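Local coordinates for protein ppBat (Bacteroides thetaiotaomicron VPI-5482, PDB 3CNE) that binds flavin derivatives such as lumichrome, riboflavin, FMN and FAD as a homodimer and may serve as a flavin storage protein, at residues Ala6-Asn11 and Ala58-His63; Thr40-Thr45 and Val50-Asp55. One frame throughout, in Å; residues are numbered along the deposited sequence.

Contact 1: residues Ala6-Asn11 and Ala58-His63; sequences AVLAVN and ANLKGH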
loop_
_atom_site.group_PDB
_atom_site.type_symbol
_atom_site.label_atom_id
_atom_site.label_comp_id
_atom_site.label_asym_id
_atom_site.label_seq_id
_atom_site.Cartn_x
_atom_site.Cartn_y
_atom_site.Cartn_z
ATOM N N ALA A 6 -8.775 15.061 4.021
ATOM C CA ALA A 6 -7.938 14.784 5.172
ATOM C C ALA A 6 -7.892 13.280 5.344
ATOM O O ALA A 6 -8.922 12.624 5.549
ATOM C CB ALA A 6 -8.476 15.474 6.435
ATOM N N VAL A 7 -6.681 12.728 5.238
ATOM C CA VAL A 7 -6.454 11.318 5.447
ATOM C C VAL A 7 -5.928 11.067 6.869
ATOM O O VAL A 7 -4.914 11.639 7.276
ATOM C CB VAL A 7 -5.459 10.770 4.402
ATOM C CG1 VAL A 7 -5.269 9.270 4.574
ATOM C CG2 VAL A 7 -5.982 11.080 2.981
ATOM N N LEU A 8 -6.602 10.179 7.601
ATOM C CA LEU A 8 -6.164 9.827 8.950
ATOM C C LEU A 8 -5.508 8.471 8.945
ATOM O O LEU A 8 -6.142 7.473 8.564
ATOM C CB LEU A 8 -7.344 9.828 9.915
ATOM C CG LEU A 8 -8.287 11.034 9.931
ATOM C CD1 LEU A 8 -9.364 10.819 11.001
ATOM C CD2 LEU A 8 -7.546 12.337 10.192
ATOM N N ALA A 9 -4.237 8.449 9.352
ATOM C CA ALA A 9 -3.451 7.224 9.429
ATOM C C ALA A 9 -3.196 6.848 10.890
ATOM O O ALA A 9 -2.607 7.632 11.645
ATOM C CB ALA A 9 -2.127 7.381 8.653
ATOM N N VAL A 10 -3.707 5.693 11.316
ATOM C CA VAL A 10 -3.507 5.289 12.694
ATOM C C VAL A 10 -2.101 4.670 12.809
ATOM O O VAL A 10 -1.401 4.568 11.825
ATOM C CB VAL A 10 -4.591 4.326 13.179
ATOM C CG1 VAL A 10 -5.928 5.109 13.338
ATOM C CG2 VAL A 10 -4.730 3.080 12.236
ATOM N N ASN A 11 -1.697 4.286 14.003
ATOM C CA ASN A 11 -0.338 3.784 14.185
ATOM C C ASN A 11 -0.350 2.527 15.036
ATOM O O ASN A 11 -0.527 2.614 16.261
ATOM C CB ASN A 11 0.484 4.875 14.846
ATOM C CG ASN A 11 1.910 4.491 15.049
ATOM O OD1 ASN A 11 2.435 3.649 14.346
ATOM N ND2 ASN A 11 2.552 5.114 16.029
ATOM N N ALA A 58 -3.855 16.237 16.102
ATOM C CA ALA A 58 -4.104 17.398 16.998
ATOM C C ALA A 58 -4.208 18.693 16.192
ATOM O O ALA A 58 -5.026 19.565 16.508
ATOM C CB ALA A 58 -3.017 17.513 18.071
ATOM N N ASN A 59 -3.402 18.804 15.134
ATOM C CA ASN A 59 -3.383 20.019 14.305
ATOM C C ASN A 59 -4.512 20.131 13.277
ATOM O O ASN A 59 -4.649 21.149 12.586
ATOM C CB ASN A 59 -2.012 20.180 13.656
ATOM C CG ASN A 59 -0.956 20.565 14.651
ATOM O OD1 ASN A 59 -1.261 21.120 15.712
ATOM N ND2 ASN A 59 0.294 20.275 14.327
ATOM N N LEU A 60 -5.332 19.085 13.199
ATOM C CA LEU A 60 -6.522 19.073 12.360
ATOM C C LEU A 60 -7.735 19.644 13.118
ATOM O O LEU A 60 -8.684 20.140 12.507
ATOM C CB LEU A 60 -6.808 17.645 11.861
ATOM C CG LEU A 60 -8.009 17.426 10.942
ATOM C CD1 LEU A 60 -7.938 18.355 9.708
ATOM C CD2 LEU A 60 -8.104 15.972 10.500
ATOM N N LYS A 61 -7.709 19.553 14.449
ATOM C CA LYS A 61 -8.762 20.152 15.278
ATOM C C LYS A 61 -8.929 21.645 14.994
ATOM O O LYS A 61 -7.972 22.409 15.032
ATOM C CB LYS A 61 -8.455 19.951 16.756
ATOM C CG LYS A 61 -8.942 18.646 17.309
ATOM C CD LYS A 61 -8.078 18.212 18.482
ATOM C CE LYS A 61 -8.069 19.214 19.631
ATOM N NZ LYS A 61 -7.448 18.628 20.846
ATOM N N GLY A 62 -10.157 22.046 14.694
ATOM C CA GLY A 62 -10.443 23.437 14.419
ATOM C C GLY A 62 -10.290 23.764 12.954
ATOM O O GLY A 62 -10.702 24.837 12.520
ATOM N N HIS A 63 -9.701 22.847 12.180
ATOM C CA HIS A 63 -9.517 23.078 10.739
ATOM C C HIS A 63 -10.317 22.113 9.856
ATOM O O HIS A 63 -10.026 21.972 8.667
ATOM C CB HIS A 63 -8.031 23.010 10.354
ATOM C CG HIS A 63 -7.159 23.996 11.071
ATOM N ND1 HIS A 63 -6.568 23.719 12.289
ATOM C CD2 HIS A 63 -6.745 25.239 10.727
ATOM C CE1 HIS A 63 -5.840 24.755 12.670
ATOM N NE2 HIS A 63 -5.934 25.692 11.743
#
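Ala-6 and Leu-60 bring the two backbones closest, with CA atoms still 8.5 Å apart, so only side chains bridge the gap. From Ala-6 the first segment continues a parallel strand inside the large sheet. Segment 58-63 begins in the last residues of a short 3-10 segment, Ala-58 and Asn-59, and then makes a type II beta turn from Leu-60 to His-63, closed by His-63 N to Leu-60 O at 2.9 Å, with Gly-62 at a positive phi of 90°.

One methyl does the touching on the loop side. Leu-60 has CG anti to its backbone N (chi1 -179°), which sends the side chain to the strand, where CD2 lies 3.7 Å from Leu-8 CD2 and 4.1 Å from Ala-6 CB. The two leucine side chains run at about a right angle and meet methyl to methyl. Phe-35 of strand 31-36, Phe-67 and, from helix 88-102, Val-96 also pack on Leu-60, while Leu-93 of that helix packs on Leu-8.

The contact is small, 95 Å² in all, and wholly apolar: burial of three aliphatic side chains joins the loop to the face carrying Ala-6 and Leu-8, while the backbones of Ala-6, Val-7 and Leu-8 hydrogen-bond to the neighbouring strands.

Contact 2: residues Thr40-Thr45 and Val50-Asp55; sequences TKEIKT and VLIVDD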
loop_
_atom_site.group_PDB
_atom_site.type_symbol
_atom_site.label_atom_id
_atom_site.label_comp_id
_atom_site.label_asym_id
_atom_site.label_seq_id
_atom_site.Cartn_x
_atom_site.Cartn_y
_atom_site.Cartn_z
ATOM N N THR A 40 3.263 11.921 17.165
ATOM C CA THR A 40 4.186 12.469 16.167
ATOM C C THR A 40 3.799 12.018 14.752
ATOM O O THR A 40 3.055 11.062 14.574
ATOM C CB THR A 40 5.683 12.031 16.406
ATOM O OG1 THR A 40 5.880 10.711 15.891
ATOM C CG2 THR A 40 6.068 12.053 17.892
ATOM N N LYS A 41 4.351 12.702 13.757
ATOM C CA LYS A 41 4.121 12.394 12.335
ATOM C C LYS A 41 4.632 11.022 11.899
ATOM O O LYS A 41 4.331 10.556 10.778
ATOM C CB LYS A 41 4.885 13.401 11.469
ATOM C CG LYS A 41 4.432 14.775 11.551
ATOM C CD LYS A 41 4.958 15.583 10.379
ATOM C CE LYS A 41 6.399 16.035 10.550
ATOM N NZ LYS A 41 6.758 16.956 9.402
ATOM N N GLU A 42 5.475 10.418 12.732
ATOM C CA GLU A 42 6.144 9.175 12.382
ATOM C C GLU A 42 5.300 8.000 12.876
ATOM O O GLU A 42 5.006 7.905 14.078
ATOM C CB GLU A 42 7.546 9.128 13.002
ATOM C CG GLU A 42 8.288 7.889 12.578
ATOM C CD GLU A 42 9.648 7.736 13.225
ATOM O OE1 GLU A 42 10.484 8.668 13.132
ATOM O OE2 GLU A 42 9.871 6.650 13.802
ATOM N N ILE A 43 4.864 7.137 11.958
ATOM C CA ILE A 43 3.975 6.009 12.315
ATOM C C ILE A 43 4.538 4.724 11.727
ATOM O O ILE A 43 5.442 4.781 10.943
ATOM C CB ILE A 43 2.507 6.194 11.787
ATOM C CG1 ILE A 43 2.480 6.225 10.240
ATOM C CG2 ILE A 43 1.807 7.422 12.459
ATOM C CD1 ILE A 43 1.073 6.156 9.629
ATOM N N LYS A 44 4.005 3.573 12.114
ATOM C CA LYS A 44 4.431 2.312 11.528
ATOM C C LYS A 44 3.317 1.767 10.700
ATOM O O LYS A 44 2.176 2.186 10.881
ATOM C CB LYS A 44 4.780 1.311 12.607
ATOM C CG LYS A 44 6.240 1.336 12.969
ATOM C CD LYS A 44 6.558 2.356 14.039
ATOM C CE LYS A 44 7.958 2.067 14.624
ATOM N NZ LYS A 44 8.013 2.439 16.088
ATOM N N THR A 45 3.634 0.844 9.788
ATOM C CA THR A 45 2.597 0.079 9.118
ATOM C C THR A 45 2.463 -1.206 9.894
ATOM O O THR A 45 3.380 -1.569 10.644
ATOM C CB THR A 45 2.940 -0.206 7.673
ATOM O OG1 THR A 45 4.182 -0.943 7.584
ATOM C CG2 THR A 45 3.126 1.161 6.929
ATOM N N VAL A 50 8.261 2.233 8.362
ATOM C CA VAL A 50 8.039 3.529 8.968
ATOM C C VAL A 50 7.608 4.526 7.902
ATOM O O VAL A 50 8.255 4.637 6.853
ATOM C CB VAL A 50 9.332 3.996 9.692
ATOM C CG1 VAL A 50 9.233 5.452 10.159
ATOM C CG2 VAL A 50 9.630 3.071 10.869
ATOM N N LEU A 51 6.496 5.226 8.165
ATOM C CA LEU A 51 6.055 6.348 7.356
ATOM C C LEU A 51 6.177 7.639 8.152
ATOM O O LEU A 51 5.875 7.682 9.338
ATOM C CB LEU A 51 4.591 6.179 6.919
ATOM C CG LEU A 51 4.203 4.915 6.140
ATOM C CD1 LEU A 51 2.708 4.932 5.939
ATOM C CD2 LEU A 51 4.902 4.882 4.792
ATOM N N ILE A 52 6.635 8.691 7.489
ATOM C CA ILE A 52 6.550 10.040 8.062
ATOM C C ILE A 52 5.475 10.763 7.254
ATOM O O ILE A 52 5.631 11.003 6.059
ATOM C CB ILE A 52 7.904 10.761 8.063
ATOM C CG1 ILE A 52 8.975 9.840 8.710
ATOM C CG2 ILE A 52 7.792 12.124 8.817
ATOM C CD1 ILE A 52 10.374 10.508 8.933
ATOM N N VAL A 53 4.364 11.065 7.905
ATOM C CA VAL A 53 3.210 11.654 7.215
ATOM C C VAL A 53 3.296 13.192 7.341
ATOM O O VAL A 53 4.352 13.699 7.716
ATOM C CB VAL A 53 1.877 11.049 7.686
ATOM C CG1 VAL A 53 1.870 9.509 7.493
ATOM C CG2 VAL A 53 1.573 11.420 9.177
ATOM N N ASP A 54 2.222 13.918 6.999
ATOM C CA ASP A 54 2.296 15.370 6.876
ATOM C C ASP A 54 2.176 16.097 8.211
ATOM O O ASP A 54 2.728 17.186 8.380
ATOM C CB ASP A 54 1.228 15.895 5.906
ATOM C CG ASP A 54 1.410 15.337 4.473
ATOM O OD1 ASP A 54 2.575 15.287 4.002
ATOM O OD2 ASP A 54 0.408 14.925 3.850
ATOM N N ASP A 55 1.413 15.531 9.139
ATOM C CA ASP A 55 1.075 16.256 10.367
ATOM C C ASP A 55 0.451 15.265 11.343
ATOM O O ASP A 55 0.261 14.080 11.018
ATOM C CB ASP A 55 0.060 17.344 10.032
ATOM C CG ASP A 55 0.156 18.562 10.946
ATOM O OD1 ASP A 55 0.766 18.503 12.048
ATOM O OD2 ASP A 55 -0.430 19.570 10.551
#
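Ile-43 and Leu-51 face each other as the antiparallel hydrogen-bonded pair of a short hairpin, their side chains crossing at a slant on the buried face, with Ile-43 CG1 3.9 Å from Leu-51 CB. With chi1 at 63°, Ile-43 CG1 lies between its own N and carbonyl carbon, and CD1 reaches on to Val-53 CG1, crossing that valine at about a right angle. Just past the strand, Thr-45 presents its methyl to Leu-51: CG2 meets Leu-51 CD1 at 3.9 Å, also nearly perpendicular, while OG1 is hydrogen-bonded to Met-49 N and to Ser-47 OG.

The other face carries Glu-42 beside Ile-52 and Lys-44 beside Val-50, both non-hydrogen-bonded pairs. Glu-42 reaches diagonally, using its aliphatic part: CG touches Val-50 CG1 at 3.6 Å, and the extended chain carries CD past the same methyl. Beyond the strands, Lys-41 folds alongside the backbone of 53-55. Its CD comes 3.4 Å from Asp-54 O, a contact of the hydrocarbon chain.

Three backbone bonds join the two segments. Ile-43 N meets Leu-51 O at 2.9 Å almost head-on to the carbonyl, the return bond from Leu-51 N to Ile-43 O is more bent, and just beyond the strands Val-53 N to Lys-41 O is nearly straight at the hydrogen (176°). Ahead of them, Thr-40 OG1 accepts from Glu-42 N in an ST turn.

Leu-51 also packs on Leu-18 and Phe-19 of helix 15-27 and on Leu-51 of the second subunit. Residues 50-52 pair antiparallel with a strand of that subunit, so this beta hairpin forms a sheet continuous across the homodimer interface.

In the fold
From the N terminus, strand 4-9 comes first, followed by helix 15-27 and strand 31-36. The chain then makes the hairpin of contact 2, which closes a short loop of four residues between 40-45 and 50-55; it then runs through strand 55-56, outermost in this chain's main sheet, before contact 1 brings it back to strand 4-9. The small loop thus lies wholly within the larger one. Contact 1 ties the loop after strand 55-56 to an interior strand of the main sheet; contact 2 builds the separate hairpin at the dimer interface. They meet directly where Asn-11 OD1 probably accepts a hydrogen bond from Lys-44 N (2.7 Å) and Ala-9 CB packs on Ile-43 CD1.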